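Local coordinates for protein polyhedrin (PDB 5A9C) that probably assembles into the crystalline lattice of polyhedra, the occlusion bodies of insect cypoviruses, present here as a variant lacking its base domain, at residues Y46-Y51 with L71-G76; K63-W68 with H143-V148. All coordinates share one frame; numbering follows the deposited sequence.

Contact 1 of 2, residues Y46-Y51 with L71-G76; sequences YPSGRY and LLEGSG. Residues 74, 75, 76 of segment 71-76 come from a tag, linker or insertion.
Glu73 holds CG anti to its backbone N (chi1 179°) and Tyr46 turns CG anti to its own carbonyl carbon (chi1 -57°); these turns set each CG, and the side chains then pass one another in opposite senses. CB of Glu73 sits over one face of the Tyr46 ring, shifted toward the CD1–CE1 rim and 3.7 Å from the centroid, a CH-pi contact; toward the CB–CG end of the tyrosine the carboxylate stacks, its plane 19° from the ring. Tyrosine suits the site because its hydroxyl reaches the facing loop: Tyr46 OH donates to Leu71 O at 2.5 Å, meeting this carbonyl from above its plane. Glutamate brings both a methylene surface and an acceptor. Ser48 OG donates to the syn lone pair of Glu73 OE2 at 2.6 Å and accepts from Arg50 N at 3.2 Å, forming an ST turn. CB of Arg50 lies 3.3 Å from Glu73 OE2, but its NE stays 4.8 Å from that oxygen, near enough perhaps to steady the negative charge without pairing. On the anti side of the carboxylate, Ser75 OG, from the engineered insertion, donates to Glu73 OE1 at 2.9 Å. Gly49 N bonds to Tyr46 O, closing the type I turn, and the positive phi of Gly49 suits glycine. With Tyr46 N bonded to Arg50 O, this is the type I turn plus G1 bulge of a beta hairpin, here joining strands 38-45 and 51-58.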
ATOM      1  N   TYR A  46      22.810  -7.674 -11.084  1.00 21.75           N
ATOM      2  CA  TYR A  46      23.166  -6.795 -12.193  1.00 23.09           C
ATOM      3  C   TYR A  46      24.478  -7.226 -12.836  1.00 28.83           C
ATOM      4  O   TYR A  46      25.315  -7.852 -12.186  1.00 25.61           O
ATOM      5  CB  TYR A  46      23.248  -5.339 -11.721  1.00 21.25           C
ATOM      6  CG  TYR A  46      21.969  -4.855 -11.080  1.00 19.57           C
ATOM      7  CD1 TYR A  46      20.927  -4.360 -11.851  1.00 22.29           C
ATOM      8  CD2 TYR A  46      21.797  -4.909  -9.705  1.00 21.11           C
ATOM      9  CE1 TYR A  46      19.755  -3.925 -11.272  1.00 21.38           C
ATOM     10  CE2 TYR A  46      20.628  -4.477  -9.115  1.00 24.69           C
ATOM     11  CZ  TYR A  46      19.609  -3.988  -9.903  1.00 23.54           C
ATOM     12  OH  TYR A  46      18.440  -3.556  -9.319  1.00 20.86           O
ATOM     13  N   PRO A  47      24.652  -6.897 -14.125  1.00 30.75           N
ATOM     14  CA  PRO A  47      25.863  -7.223 -14.890  1.00 33.90           C
ATOM     15  C   PRO A  47      27.124  -6.710 -14.201  1.00 25.88           C
ATOM     16  O   PRO A  47      28.198  -7.289 -14.361  1.00 29.21           O
ATOM     17  CB  PRO A  47      25.647  -6.475 -16.209  1.00 34.35           C
ATOM     18  CG  PRO A  47      24.167  -6.382 -16.347  1.00 31.17           C
ATOM     19  CD  PRO A  47      23.642  -6.213 -14.951  1.00 29.81           C
ATOM     20  N   SER A  48      26.983  -5.626 -13.446  1.00 25.79           N
ATOM     21  CA  SER A  48      28.104  -5.026 -12.734  1.00 35.91           C
ATOM     22  C   SER A  48      28.675  -5.970 -11.680  1.00 35.91           C
ATOM     23  O   SER A  48      29.812  -5.806 -11.239  1.00 35.13           O
ATOM     24  CB  SER A  48      27.660  -3.726 -12.064  1.00 27.85           C
ATOM     25  OG  SER A  48      26.605  -3.973 -11.146  1.00 28.96           O
ATOM     26  N   GLY A  49      27.880  -6.954 -11.278  1.00 27.22           N
ATOM     27  CA  GLY A  49      28.260  -7.845 -10.198  1.00 26.26           C
ATOM     28  C   GLY A  49      27.613  -7.414  -8.895  1.00 22.69           C
ATOM     29  O   GLY A  49      27.657  -8.131  -7.895  1.00 27.39           O
ATOM     30  N   ARG A  50      27.008  -6.230  -8.915  1.00 22.99           N
ATOM     31  CA  ARG A  50      26.293  -5.709  -7.758  1.00 19.17           C
ATOM     32  C   ARG A  50      24.906  -6.335  -7.668  1.00 18.87           C
ATOM     33  O   ARG A  50      24.392  -6.866  -8.650  1.00 20.63           O
ATOM     34  CB  ARG A  50      26.163  -4.187  -7.851  1.00 27.55           C
ATOM     35  CG  ARG A  50      27.483  -3.461  -8.035  1.00 29.92           C
ATOM     36  CD  ARG A  50      27.291  -1.954  -7.999  1.00 32.47           C
ATOM     37  NE  ARG A  50      28.234  -1.325  -7.082  1.00 61.75           N
ATOM     38  CZ  ARG A  50      27.965  -1.042  -5.812  1.00 62.07           C
ATOM     39  NH1 ARG A  50      26.772  -1.324  -5.304  1.00 53.61           N
ATOM     40  NH2 ARG A  50      28.890  -0.472  -5.050  1.00 54.02           N
ATOM     41  N   TYR A  51      24.316  -6.270  -6.479  1.00 21.67           N
ATOM     42  CA  TYR A  51      22.969  -6.774  -6.238  1.00 22.90           C
ATOM     43  C   TYR A  51      22.147  -5.726  -5.505  1.00 21.40           C
ATOM     44  O   TYR A  51      22.692  -4.876  -4.798  1.00 19.72           O
ATOM     45  CB  TYR A  51      23.007  -8.040  -5.375  1.00 21.14           C
ATOM     46  CG  TYR A  51      23.435  -9.307  -6.087  1.00 18.33           C
ATOM     47  CD1 TYR A  51      24.764  -9.519  -6.436  1.00 16.80           C
ATOM     48  CD2 TYR A  51      22.511 -10.303  -6.386  1.00 21.59           C
ATOM     49  CE1 TYR A  51      25.158 -10.682  -7.077  1.00 24.04           C
ATOM     50  CE2 TYR A  51      22.898 -11.473  -7.024  1.00 17.84           C
ATOM     51  CZ  TYR A  51      24.220 -11.655  -7.369  1.00 21.87           C
ATOM     52  OH  TYR A  51      24.608 -12.813  -8.006  1.00 20.91           O
ATOM     53  N   LEU A  71      13.510  -1.562 -10.239  1.00 23.39           N
ATOM     54  CA  LEU A  71      14.428  -2.665 -10.509  1.00 21.22           C
ATOM     55  C   LEU A  71      15.767  -2.193 -11.067  1.00 26.73           C
ATOM     56  O   LEU A  71      16.730  -2.957 -11.111  1.00 23.69           O
ATOM     57  CB  LEU A  71      13.788  -3.670 -11.469  1.00 20.04           C
ATOM     58  CG  LEU A  71      12.689  -4.576 -10.908  1.00 24.49           C
ATOM     59  CD1 LEU A  71      12.013  -5.351 -12.026  1.00 22.58           C
ATOM     60  CD2 LEU A  71      13.262  -5.534  -9.872  1.00 23.72           C
ATOM     61  N   LEU A  72      15.829  -0.936 -11.493  1.00 25.83           N
ATOM     62  CA  LEU A  72      17.057  -0.396 -12.065  1.00 20.29           C
ATOM     63  C   LEU A  72      18.162  -0.241 -11.029  1.00 24.55           C
ATOM     64  O   LEU A  72      17.901   0.058  -9.863  1.00 29.90           O
ATOM     65  CB  LEU A  72      16.799   0.955 -12.736  1.00 20.49           C
ATOM     66  CG  LEU A  72      16.037   0.965 -14.062  1.00 32.14           C
ATOM     67  CD1 LEU A  72      15.719   2.394 -14.469  1.00 28.18           C
ATOM     68  CD2 LEU A  72      16.830   0.262 -15.151  1.00 32.67           C
ATOM     69  N   GLU A  73      19.397  -0.440 -11.473  1.00 32.51           N
ATOM     70  CA  GLU A  73      20.574  -0.176 -10.657  1.00 31.50           C
ATOM     71  C   GLU A  73      20.846   1.328 -10.638  1.00 38.15           C
ATOM     72  O   GLU A  73      20.344   2.064 -11.486  1.00 36.47           O
ATOM     73  CB  GLU A  73      21.778  -0.924 -11.235  1.00 30.94           C
ATOM     74  CG  GLU A  73      23.080  -0.722 -10.486  1.00 37.76           C
ATOM     75  CD  GLU A  73      24.209  -1.559 -11.054  1.00 29.48           C
ATOM     76  OE1 GLU A  73      24.450  -1.487 -12.279  1.00 42.87           O
ATOM     77  OE2 GLU A  73      24.855  -2.291 -10.279  1.00 35.19           O
ATOM     78  N   GLY A  74      21.634   1.783  -9.669  1.00 46.55           N
ATOM     79  CA  GLY A  74      21.986   3.189  -9.581  1.00 41.82           C
ATOM     80  C   GLY A  74      22.529   3.726 -10.892  1.00 46.68           C
ATOM     81  O   GLY A  74      22.207   4.844 -11.299  1.00 52.96           O
ATOM     82  N   SER A  75      23.355   2.925 -11.557  1.00 61.89           N
ATOM     83  CA  SER A  75      23.929   3.307 -12.841  1.00 44.49           C
ATOM     84  C   SER A  75      22.835   3.463 -13.890  1.00 38.79           C
ATOM     85  O   SER A  75      23.000   4.185 -14.873  1.00 45.89           O
ATOM     86  CB  SER A  75      24.944   2.264 -13.308  1.00 41.75           C
ATOM     87  OG  SER A  75      24.298   1.071 -13.717  1.00 50.42           O
ATOM     88  N   GLY A  76      21.716   2.780 -13.672  1.00 59.32           N
ATOM     89  CA  GLY A  76      20.602   2.824 -14.597  1.00 31.75           C
ATOM     90  C   GLY A  76      20.451   1.532 -15.375  1.00 42.85           C
ATOM     91  O   GLY A  76      19.674   1.454 -16.325  1.00 40.85           O
TER

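Contact 2 of 2, residues K63-W68 with H143-V148; sequences KVFLNW and HNTVKV
Strand residues 63-66 run antiparallel to 145-148, their axes 4.7 Å apart at closest approach. Val64 with Val148 and Leu66 with Val146 are hydrogen-bonded pairs; the longest of the four bonds, Val146 N to Leu66 O, stretches to 3.3 Å. Between them Phe65 and Lys147 form a non-hydrogen-bonded pair, where Phe65 CA approaches Val146 O and Lys147 CA approaches Val64 O in CA-H...O contacts. This is the join between strand 61-66, outermost in a three-stranded antiparallel sheet within the chain, and its central strand 145-151, which pairs with 96-100 beyond. Branched Val64, Leu66, Val146 and Val148 share the apolar face, with Val64 CB 4.0 Å from Val148 CB; from strand 51-58 Tyr56 packs on both Val64 and Leu66, and Phe54 on Leu66. On the other face the Phe65 ring takes Lys147 CG at its edge, 3.8 Å from CD1, and CE1 comes 3.5 Å from Thr145 CB. Thr145 OG1 is hydrogen-bonded to Asn101 O and Thr100 OG1, while its CG2 lies 3.5 Å from Trp68 N, a buried amide without a partner in the model. A lysine suits its place because the long chain of Lys147 carries the ammonium to Ala115 O and to a salt bridge with Glu98. Past the strand ends Trp68 and His143 meet obliquely, ring planes 50° apart, and Trp68 also packs on Asn178 of the second subunit.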
ATOM      1  N   LYS A  63       1.896  -9.183  -0.982  1.00 20.41           N
ATOM      2  CA  LYS A  63       1.676  -8.974  -2.407  1.00 25.19           C
ATOM      3  C   LYS A  63       2.686  -7.953  -2.911  1.00 25.50           C
ATOM      4  O   LYS A  63       2.701  -6.810  -2.453  1.00 35.61           O
ATOM      5  CB  LYS A  63       0.252  -8.473  -2.665  1.00 27.33           C
ATOM      6  CG  LYS A  63      -0.838  -9.437  -2.234  1.00 41.16           C
ATOM      7  CD  LYS A  63      -2.216  -8.813  -2.392  1.00 36.91           C
ATOM      8  CE  LYS A  63      -2.318  -7.514  -1.608  1.00 40.19           C
ATOM      9  NZ  LYS A  63      -3.661  -6.890  -1.731  1.00 42.22           N
ATOM     10  N   VAL A  64       3.536  -8.364  -3.845  1.00 20.60           N
ATOM     11  CA  VAL A  64       4.591  -7.486  -4.333  1.00 23.19           C
ATOM     12  C   VAL A  64       4.481  -7.219  -5.826  1.00 20.89           C
ATOM     13  O   VAL A  64       4.241  -8.131  -6.611  1.00 18.43           O
ATOM     14  CB  VAL A  64       5.991  -8.078  -4.062  1.00 21.61           C
ATOM     15  CG1 VAL A  64       7.069  -7.199  -4.682  1.00 27.39           C
ATOM     16  CG2 VAL A  64       6.218  -8.232  -2.575  1.00 36.01           C
ATOM     17  N   PHE A  65       4.646  -5.957  -6.203  1.00 17.51           N
ATOM     18  CA  PHE A  65       4.871  -5.594  -7.596  1.00 19.30           C
ATOM     19  C   PHE A  65       6.045  -4.639  -7.668  1.00 25.88           C
ATOM     20  O   PHE A  65       5.968  -3.504  -7.198  1.00 21.89           O
ATOM     21  CB  PHE A  65       3.637  -4.953  -8.234  1.00 16.69           C
ATOM     22  CG  PHE A  65       3.897  -4.386  -9.612  1.00 15.07           C
ATOM     23  CD1 PHE A  65       4.027  -5.222 -10.708  1.00 15.55           C
ATOM     24  CD2 PHE A  65       4.024  -3.018  -9.805  1.00 23.38           C
ATOM     25  CE1 PHE A  65       4.271  -4.709 -11.971  1.00 16.49           C
ATOM     26  CE2 PHE A  65       4.266  -2.498 -11.070  1.00 17.23           C
ATOM     27  CZ  PHE A  65       4.389  -3.344 -12.153  1.00 18.77           C
ATOM     28  N   LEU A  66       7.144  -5.113  -8.240  1.00 20.76           N
ATOM     29  CA  LEU A  66       8.310  -4.273  -8.440  1.00 24.07           C
ATOM     30  C   LEU A  66       8.276  -3.712  -9.854  1.00 24.06           C
ATOM     31  O   LEU A  66       8.343  -4.463 -10.828  1.00 18.99           O
ATOM     32  CB  LEU A  66       9.590  -5.080  -8.204  1.00 14.98           C
ATOM     33  CG  LEU A  66       9.741  -5.604  -6.769  1.00 21.95           C
ATOM     34  CD1 LEU A  66      10.869  -6.625  -6.661  1.00 21.87           C
ATOM     35  CD2 LEU A  66       9.947  -4.451  -5.789  1.00 22.27           C
ATOM     36  N   ASN A  67       8.147  -2.394  -9.968  1.00 21.09           N
ATOM     37  CA  ASN A  67       8.095  -1.760 -11.279  1.00 21.89           C
ATOM     38  C   ASN A  67       9.485  -1.654 -11.892  1.00 22.95           C
ATOM     39  O   ASN A  67      10.492  -1.860 -11.208  1.00 17.82           O
ATOM     40  CB  ASN A  67       7.427  -0.382 -11.205  1.00 23.18           C
ATOM     41  CG  ASN A  67       8.203   0.596 -10.351  1.00 23.83           C
ATOM     42  OD1 ASN A  67       9.347   0.923 -10.653  1.00 29.34           O
ATOM     43  ND2 ASN A  67       7.579   1.075  -9.281  1.00 31.69           N
ATOM     44  N   TRP A  68       9.540  -1.335 -13.180  1.00 19.71           N
ATOM     45  CA  TRP A  68      10.799  -1.377 -13.916  1.00 19.39           C
ATOM     46  C   TRP A  68      11.819  -0.351 -13.422  1.00 25.82           C
ATOM     47  O   TRP A  68      13.026  -0.578 -13.510  1.00 26.66           O
ATOM     48  CB  TRP A  68      10.556  -1.221 -15.423  1.00 33.79           C
ATOM     49  CG  TRP A  68      10.109   0.145 -15.835  1.00 33.97           C
ATOM     50  CD1 TRP A  68       8.825   0.605 -15.896  1.00 57.06           C
ATOM     51  CD2 TRP A  68      10.946   1.230 -16.248  1.00 43.36           C
ATOM     52  NE1 TRP A  68       8.811   1.913 -16.320  1.00 50.45           N
ATOM     53  CE2 TRP A  68      10.101   2.320 -16.543  1.00 49.22           C
ATOM     54  CE3 TRP A  68      12.326   1.387 -16.397  1.00 35.53           C
ATOM     55  CZ2 TRP A  68      10.593   3.550 -16.978  1.00 59.34           C
ATOM     56  CZ3 TRP A  68      12.814   2.609 -16.828  1.00 52.36           C
ATOM     57  CH2 TRP A  68      11.949   3.674 -17.113  1.00 45.33           C
ATOM     58  N   HIS A 143      12.879  -4.208 -18.988  1.00 37.20           N
ATOM     59  CA  HIS A 143      11.530  -3.703 -18.739  1.00 40.56           C
ATOM     60  C   HIS A 143      10.564  -4.716 -18.124  1.00 33.71           C
ATOM     61  O   HIS A 143       9.435  -4.364 -17.776  1.00 30.69           O
ATOM     62  CB  HIS A 143      10.938  -3.077 -20.004  1.00 41.23           C
ATOM     63  CG  HIS A 143      11.649  -1.839 -20.450  1.00 62.15           C
ATOM     64  ND1 HIS A 143      12.715  -1.304 -19.755  1.00 70.81           N
ATOM     65  CD2 HIS A 143      11.453  -1.029 -21.516  1.00 70.99           C
ATOM     66  CE1 HIS A 143      13.141  -0.218 -20.375  1.00 69.40           C
ATOM     67  NE2 HIS A 143      12.393  -0.030 -21.447  1.00 71.07           N
ATOM     68  N   ASN A 144      10.997  -5.967 -17.991  1.00 24.20           N
ATOM     69  CA  ASN A 144      10.232  -6.935 -17.212  1.00 28.25           C
ATOM     70  C   ASN A 144       9.909  -6.341 -15.845  1.00 22.24           C
ATOM     71  O   ASN A 144      10.666  -5.524 -15.325  1.00 24.42           O
ATOM     72  CB  ASN A 144      11.023  -8.233 -17.017  1.00 28.94           C
ATOM     73  CG  ASN A 144      10.560  -9.353 -17.931  1.00 30.94           C
ATOM     74  OD1 ASN A 144      11.370 -10.136 -18.429  1.00 28.35           O
ATOM     75  ND2 ASN A 144       9.256  -9.442 -18.149  1.00 25.96           N
ATOM     76  N   THR A 145       8.779  -6.738 -15.271  1.00 18.37           N
ATOM     77  CA  THR A 145       8.485  -6.412 -13.881  1.00 16.28           C
ATOM     78  C   THR A 145       8.311  -7.704 -13.097  1.00 23.79           C
ATOM     79  O   THR A 145       8.199  -8.776 -13.685  1.00 19.46           O
ATOM     80  CB  THR A 145       7.232  -5.523 -13.737  1.00 19.08           C
ATOM     81  OG1 THR A 145       6.171  -6.048 -14.542  1.00 21.72           O
ATOM     82  CG2 THR A 145       7.538  -4.092 -14.168  1.00 19.29           C
ATOM     83  N   VAL A 146       8.298  -7.602 -11.772  1.00 17.99           N
ATOM     84  CA  VAL A 146       8.218  -8.787 -10.928  1.00 17.34           C
ATOM     85  C   VAL A 146       7.032  -8.742  -9.966  1.00 15.10           C
ATOM     86  O   VAL A 146       6.789  -7.734  -9.305  1.00 19.47           O
ATOM     87  CB  VAL A 146       9.515  -8.986 -10.118  1.00 18.74           C
ATOM     88  CG1 VAL A 146       9.371 -10.167  -9.173  1.00 18.54           C
ATOM     89  CG2 VAL A 146      10.707  -9.175 -11.055  1.00 19.69           C
ATOM     90  N   LYS A 147       6.298  -9.848  -9.897  1.00 13.54           N
ATOM     91  CA  LYS A 147       5.178  -9.989  -8.978  1.00 12.20           C
ATOM     92  C   LYS A 147       5.414 -11.188  -8.079  1.00 18.75           C
ATOM     93  O   LYS A 147       5.794 -12.258  -8.555  1.00 17.20           O
ATOM     94  CB  LYS A 147       3.872 -10.181  -9.750  1.00 15.34           C
ATOM     95  CG  LYS A 147       3.391  -8.947 -10.485  1.00 19.92           C
ATOM     96  CD  LYS A 147       2.301  -9.295 -11.490  1.00 15.84           C
ATOM     97  CE  LYS A 147       1.141 -10.038 -10.842  1.00 19.38           C
ATOM     98  NZ  LYS A 147       0.170 -10.513 -11.870  1.00 21.37           N
ATOM     99  N   VAL A 148       5.205 -11.009  -6.778  1.00 18.16           N
ATOM    100  CA  VAL A 148       5.353 -12.111  -5.833  1.00 15.31           C
ATOM    101  C   VAL A 148       4.145 -12.199  -4.909  1.00 18.64           C
ATOM    102  O   VAL A 148       3.626 -11.180  -4.451  1.00 18.29           O
ATOM    103  CB  VAL A 148       6.626 -11.968  -4.976  1.00 16.03           C
ATOM    104  CG1 VAL A 148       6.776 -13.161  -4.036  1.00 16.61           C
ATOM    105  CG2 VAL A 148       7.856 -11.829  -5.866  1.00 17.08           C
TER

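Along the chain the segments alternate: 46-51, 63-68, 71-76, then 143-148. Residues 63-68 finish strand 61-66 just before the loop that enters contact 1. The two centres lie about 16 Å apart, yet the contacts touch through Leu71, whose CD1 packs 3.6 Å from Asn144 O. Contact 1 sits farther out, about 20 Å from the centre of the chain against 13 Å for contact 2, at the hairpin end of the six-stranded sheet; contact 2 belongs to the three-stranded sheet. Loop 67-80, which carries the engineered insertion, probably at the base-domain deletion, runs from the strand of contact 2 to contact 1, where it meets that hairpin, while contact 2 also reaches the second subunit.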